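Local atomic coordinates of phosphoserine aminotransferase (Bacillus alcalophilus, PDB entry 1W23), a protein that uses pyridoxal 5'-phosphate to interconvert 3-phosphohydroxypyruvate and phosphoserine, with glutamate as amino donor, in serine biosynthesis. Residues L182-A194 with V203-T215. Residues are numbered along the deposited sequence; the frame is centred on the assembly and turned at random.
Sequences LKVNQFGMIYAGA and VTVVIVKKDLLNT
Met189 packs against its direct partner Val208 and, diagonally, Val206 on one face of an antiparallel beta hairpin, strand 189-193 against strand 204-209. Its first two torsions are extended (chi1 -178°, chi2 175°), which carries SD out to 3.9 Å from Val206 CG1; there the chain bends at chi3, and Leu213 CD1, 3.9 Å from SD, meets it with the two side chains crossing at about a right angle. Tyr191 shares this face but touches the partner strand mainly through its root, CB to Val206 CG2 at 4.1 Å. With CG between backbone N and carbonyl carbon (chi1 60°), its ring is carried off the partner strand to Asp172 and Phe80 of the cofactor pocket, and OH bonds to His146 NE2. On the other face Ile190 and Ile207 are directly opposed, CB to CB 4.4 Å, and Val184 CG1 reaches Ile207 CG2 at 4.3 Å. Reciprocal backbone hydrogen bonds join Ile190 with Ile207 and Ala192 with Val205; Lys209 N to Gly188 O (3.0 Å) and Ala194 N to Val203 O continue the pairing at its two ends. Gly188 CA is 3.7 Å from Leu212 CD1; in the turn before it, a water bonded to Asn185 O makes a longer link to Lys209 NZ, which also salt-bridges Asp66. Gly193 lies near the pyridoxal phosphate. In this seven-stranded mixed sheet, characteristic of fold-type I aminotransferases, strand 169-172 runs parallel to 189-193 and strand 67-72 antiparallel to 204-209; helix 75-87 covers the Met189 and Tyr191 face.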
loop_
_atom_site.group_PDB
_atom_site.type_symbol
_atom_site.label_atom_id
_atom_site.label_comp_id
_atom_site.label_asym_id
_atom_site.label_seq_id
_atom_site.Cartn_x
_atom_site.Cartn_y
_atom_site.Cartn_z
ATOM N N LEU A 182 -9.297 -19.261 -15.683
ATOM C CA LEU A 182 -10.504 -18.828 -15.005
ATOM C C LEU A 182 -11.507 -18.303 -16.012
ATOM O O LEU A 182 -11.101 -17.512 -16.838
ATOM C CB LEU A 182 -10.047 -17.743 -14.031
ATOM C CG LEU A 182 -11.038 -17.110 -13.095
ATOM C CD1 LEU A 182 -11.697 -18.096 -12.177
ATOM C CD2 LEU A 182 -10.349 -16.034 -12.225
ATOM N N LYS A 183 -12.767 -18.601 -15.840
ATOM C CA LYS A 183 -13.894 -18.018 -16.578
ATOM C C LYS A 183 -14.383 -16.801 -15.788
ATOM O O LYS A 183 -15.243 -16.941 -14.901
ATOM C CB LYS A 183 -15.037 -19.013 -16.725
ATOM C CG LYS A 183 -16.314 -18.571 -17.424
ATOM C CD LYS A 183 -17.280 -19.729 -17.794
ATOM C CE LYS A 183 -18.770 -19.470 -17.713
ATOM N NZ LYS A 183 -19.576 -20.656 -17.301
ATOM N N VAL A 184 -13.781 -15.641 -16.084
ATOM C CA VAL A 184 -14.046 -14.417 -15.318
ATOM C C VAL A 184 -15.525 -14.042 -15.380
ATOM O O VAL A 184 -16.046 -13.490 -14.411
ATOM C CB VAL A 184 -13.086 -13.332 -15.794
ATOM C CG1 VAL A 184 -13.465 -11.969 -15.278
ATOM C CG2 VAL A 184 -11.653 -13.670 -15.415
ATOM N N ASN A 185 -16.187 -14.340 -16.532
ATOM C CA ASN A 185 -17.580 -13.926 -16.631
ATOM C C ASN A 185 -18.514 -14.658 -15.687
ATOM O O ASN A 185 -19.698 -14.285 -15.622
ATOM C CB ASN A 185 -17.996 -13.969 -18.083
ATOM C CG ASN A 185 -18.184 -15.311 -18.635
ATOM O OD1 ASN A 185 -18.192 -16.323 -17.956
ATOM N ND2 ASN A 185 -18.357 -15.197 -19.950
ATOM N N GLN A 186 -18.061 -15.656 -14.918
ATOM C CA GLN A 186 -18.901 -16.203 -13.851
ATOM C C GLN A 186 -19.055 -15.238 -12.696
ATOM O O GLN A 186 -19.921 -15.482 -11.801
ATOM C CB GLN A 186 -18.296 -17.532 -13.334
ATOM C CG GLN A 186 -18.316 -18.688 -14.295
ATOM C CD GLN A 186 -17.961 -20.051 -13.682
ATOM O OE1 GLN A 186 -16.820 -20.410 -13.454
ATOM N NE2 GLN A 186 -18.980 -20.844 -13.358
ATOM N N PHE A 187 -18.220 -14.197 -12.598
ATOM C CA PHE A 187 -18.102 -13.352 -11.421
ATOM C C PHE A 187 -18.519 -11.919 -11.691
ATOM O O PHE A 187 -18.227 -11.365 -12.758
ATOM C CB PHE A 187 -16.631 -13.321 -10.960
ATOM C CG PHE A 187 -16.160 -14.720 -10.551
ATOM C CD1 PHE A 187 -15.589 -15.584 -11.476
ATOM C CD2 PHE A 187 -16.301 -15.184 -9.259
ATOM C CE1 PHE A 187 -15.202 -16.868 -11.099
ATOM C CE2 PHE A 187 -15.950 -16.444 -8.891
ATOM C CZ PHE A 187 -15.395 -17.310 -9.804
ATOM N N GLY A 188 -19.088 -11.293 -10.681
ATOM C CA GLY A 188 -19.224 -9.856 -10.676
ATOM C C GLY A 188 -17.985 -9.111 -10.228
ATOM O O GLY A 188 -17.718 -7.990 -10.671
ATOM N N MET A 189 -17.239 -9.751 -9.318
ATOM C CA MET A 189 -16.005 -9.148 -8.801
ATOM C C MET A 189 -15.102 -10.242 -8.288
ATOM O O MET A 189 -15.579 -11.205 -7.621
ATOM C CB MET A 189 -16.358 -8.130 -7.721
ATOM C CG MET A 189 -15.140 -7.421 -7.169
ATOM S SD MET A 189 -15.547 -6.121 -5.998
ATOM C CE MET A 189 -14.621 -6.817 -4.610
ATOM N N ILE A 190 -13.822 -10.105 -8.518
ATOM C CA ILE A 190 -12.745 -10.939 -7.969
ATOM C C ILE A 190 -11.735 -10.023 -7.314
ATOM O O ILE A 190 -11.409 -8.971 -7.886
ATOM C CB ILE A 190 -12.058 -11.710 -9.114
ATOM C CG1 ILE A 190 -13.001 -12.721 -9.753
ATOM C CG2 ILE A 190 -10.755 -12.280 -8.663
ATOM C CD1 ILE A 190 -12.531 -13.212 -11.073
ATOM N N TYR A 191 -11.241 -10.363 -6.127
ATOM C CA TYR A 191 -10.178 -9.573 -5.535
ATOM C C TYR A 191 -9.107 -10.487 -4.969
ATOM O O TYR A 191 -9.332 -11.656 -4.596
ATOM C CB TYR A 191 -10.690 -8.624 -4.466
ATOM C CG TYR A 191 -11.367 -9.226 -3.290
ATOM C CD1 TYR A 191 -10.723 -9.439 -2.086
ATOM C CD2 TYR A 191 -12.735 -9.577 -3.312
ATOM C CE1 TYR A 191 -11.333 -9.984 -0.968
ATOM C CE2 TYR A 191 -13.363 -10.101 -2.200
ATOM C CZ TYR A 191 -12.662 -10.317 -1.030
ATOM O OH TYR A 191 -13.274 -10.803 0.114
ATOM N N ALA A 192 -7.886 -9.924 -4.857
ATOM C CA ALA A 192 -6.755 -10.688 -4.370
ATOM C C ALA A 192 -5.653 -9.728 -3.932
ATOM O O ALA A 192 -5.199 -8.908 -4.732
ATOM C CB ALA A 192 -6.129 -11.539 -5.497
ATOM N N GLY A 193 -5.185 -9.859 -2.692
ATOM C CA GLY A 193 -3.888 -9.249 -2.352
ATOM C C GLY A 193 -2.834 -9.821 -3.261
ATOM O O GLY A 193 -2.849 -11.022 -3.572
ATOM N N ALA A 194 -1.888 -9.032 -3.735
ATOM C CA ALA A 194 -0.924 -9.532 -4.702
ATOM C C ALA A 194 0.053 -10.525 -4.124
ATOM O O ALA A 194 0.606 -11.321 -4.926
ATOM C CB ALA A 194 -0.152 -8.394 -5.331
ATOM N N VAL A 203 -0.259 -3.930 -2.944
ATOM C CA VAL A 203 -1.347 -3.713 -3.909
ATOM C C VAL A 203 -2.290 -4.908 -3.866
ATOM O O VAL A 203 -1.858 -6.059 -3.630
ATOM C CB VAL A 203 -0.795 -3.417 -5.307
ATOM C CG1 VAL A 203 -0.080 -4.648 -5.927
ATOM C CG2 VAL A 203 -1.906 -2.874 -6.241
ATOM N N THR A 204 -3.546 -4.596 -4.109
ATOM C CA THR A 204 -4.653 -5.540 -4.185
ATOM C C THR A 204 -5.260 -5.377 -5.559
ATOM O O THR A 204 -5.595 -4.258 -6.000
ATOM C CB THR A 204 -5.672 -5.243 -3.080
ATOM O OG1 THR A 204 -5.013 -5.339 -1.798
ATOM C CG2 THR A 204 -6.816 -6.221 -3.061
ATOM N N VAL A 205 -5.385 -6.486 -6.290
ATOM C CA VAL A 205 -6.026 -6.505 -7.611
ATOM C C VAL A 205 -7.513 -6.750 -7.445
ATOM O O VAL A 205 -7.936 -7.675 -6.739
ATOM C CB VAL A 205 -5.390 -7.596 -8.500
ATOM C CG1 VAL A 205 -6.149 -7.761 -9.802
ATOM C CG2 VAL A 205 -3.919 -7.296 -8.718
ATOM N N VAL A 206 -8.330 -5.886 -8.034
ATOM C CA VAL A 206 -9.759 -6.026 -8.014
ATOM C C VAL A 206 -10.248 -5.989 -9.481
ATOM O O VAL A 206 -10.055 -4.997 -10.160
ATOM C CB VAL A 206 -10.449 -4.928 -7.190
ATOM C CG1 VAL A 206 -11.945 -5.159 -7.098
ATOM C CG2 VAL A 206 -9.826 -4.852 -5.783
ATOM N N ILE A 207 -10.855 -7.113 -9.920
ATOM C CA ILE A 207 -11.419 -7.226 -11.268
ATOM C C ILE A 207 -12.920 -7.097 -11.137
ATOM O O ILE A 207 -13.521 -7.898 -10.436
ATOM C CB ILE A 207 -10.990 -8.545 -11.927
ATOM C CG1 ILE A 207 -9.479 -8.733 -12.017
ATOM C CG2 ILE A 207 -11.656 -8.658 -13.280
ATOM C CD1 ILE A 207 -9.031 -10.166 -12.180
ATOM N N VAL A 208 -13.503 -6.071 -11.739
ATOM C CA VAL A 208 -14.872 -5.694 -11.480
ATOM C C VAL A 208 -15.663 -5.578 -12.779
ATOM O O VAL A 208 -15.195 -5.006 -13.773
ATOM C CB VAL A 208 -15.013 -4.281 -10.823
ATOM C CG1 VAL A 208 -14.355 -4.232 -9.481
ATOM C CG2 VAL A 208 -14.445 -3.139 -11.673
ATOM N N LYS A 209 -16.866 -6.112 -12.788
ATOM C CA LYS A 209 -17.797 -5.892 -13.893
ATOM C C LYS A 209 -18.230 -4.432 -13.792
ATOM O O LYS A 209 -18.824 -4.013 -12.799
ATOM C CB LYS A 209 -18.974 -6.856 -13.792
ATOM C CG LYS A 209 -19.843 -6.858 -15.049
ATOM C CD LYS A 209 -20.801 -8.063 -14.994
ATOM C CE LYS A 209 -21.727 -8.108 -16.231
ATOM N NZ LYS A 209 -21.058 -9.016 -17.212
ATOM N N LYS A 210 -17.874 -3.611 -14.801
ATOM C CA LYS A 210 -17.954 -2.170 -14.654
ATOM C C LYS A 210 -19.341 -1.695 -14.277
ATOM O O LYS A 210 -19.467 -0.835 -13.391
ATOM C CB LYS A 210 -17.527 -1.502 -15.971
ATOM C CG LYS A 210 -16.135 -1.853 -16.376
ATOM C CD LYS A 210 -15.680 -1.069 -17.577
ATOM C CE LYS A 210 -15.007 -1.758 -18.753
ATOM N NZ LYS A 210 -14.514 -0.629 -19.640
ATOM N N ASP A 211 -20.357 -2.255 -14.905
ATOM C CA ASP A 211 -21.682 -1.680 -14.677
ATOM C C ASP A 211 -22.269 -2.094 -13.337
ATOM O O ASP A 211 -23.322 -1.531 -12.978
ATOM C CB ASP A 211 -22.649 -2.009 -15.848
ATOM C CG ASP A 211 -22.887 -3.493 -16.069
ATOM O OD1 ASP A 211 -22.383 -4.405 -15.352
ATOM O OD2 ASP A 211 -23.635 -3.827 -17.065
ATOM N N LEU A 212 -21.666 -2.991 -12.577
ATOM C CA LEU A 212 -22.109 -3.351 -11.251
ATOM C C LEU A 212 -21.674 -2.303 -10.242
ATOM O O LEU A 212 -22.387 -2.184 -9.277
ATOM C CB LEU A 212 -21.519 -4.684 -10.801
ATOM C CG LEU A 212 -22.146 -5.762 -11.683
ATOM C CD1 LEU A 212 -21.639 -7.130 -11.266
ATOM C CD2 LEU A 212 -23.670 -5.652 -11.624
ATOM N N LEU A 213 -20.550 -1.672 -10.535
ATOM C CA LEU A 213 -19.923 -0.910 -9.452
ATOM C C LEU A 213 -19.453 0.464 -9.795
ATOM O O LEU A 213 -18.819 1.062 -8.894
ATOM C CB LEU A 213 -18.678 -1.706 -8.963
ATOM C CG LEU A 213 -19.250 -2.720 -7.942
ATOM C CD1 LEU A 213 -18.190 -3.635 -7.394
ATOM C CD2 LEU A 213 -19.970 -1.868 -6.897
ATOM N N ASN A 214 -19.781 0.952 -10.971
ATOM C CA ASN A 214 -19.419 2.234 -11.538
ATOM C C ASN A 214 -20.335 3.393 -11.135
ATOM O O ASN A 214 -20.096 4.401 -11.835
ATOM C CB ASN A 214 -19.445 2.157 -13.078
ATOM C CG ASN A 214 -20.772 1.810 -13.740
ATOM O OD1 ASN A 214 -21.881 1.760 -13.170
ATOM N ND2 ASN A 214 -20.726 1.537 -15.060
ATOM N N THR A 215 -21.209 3.218 -10.152
ATOM C CA THR A 215 -22.148 4.267 -9.724
ATOM C C THR A 215 -21.891 4.715 -8.290
ATOM O O THR A 215 -21.459 3.981 -7.388
ATOM C CB THR A 215 -23.682 3.920 -9.778
HETATM O O HOH W 1 -21.027 -11.847 -15.557
#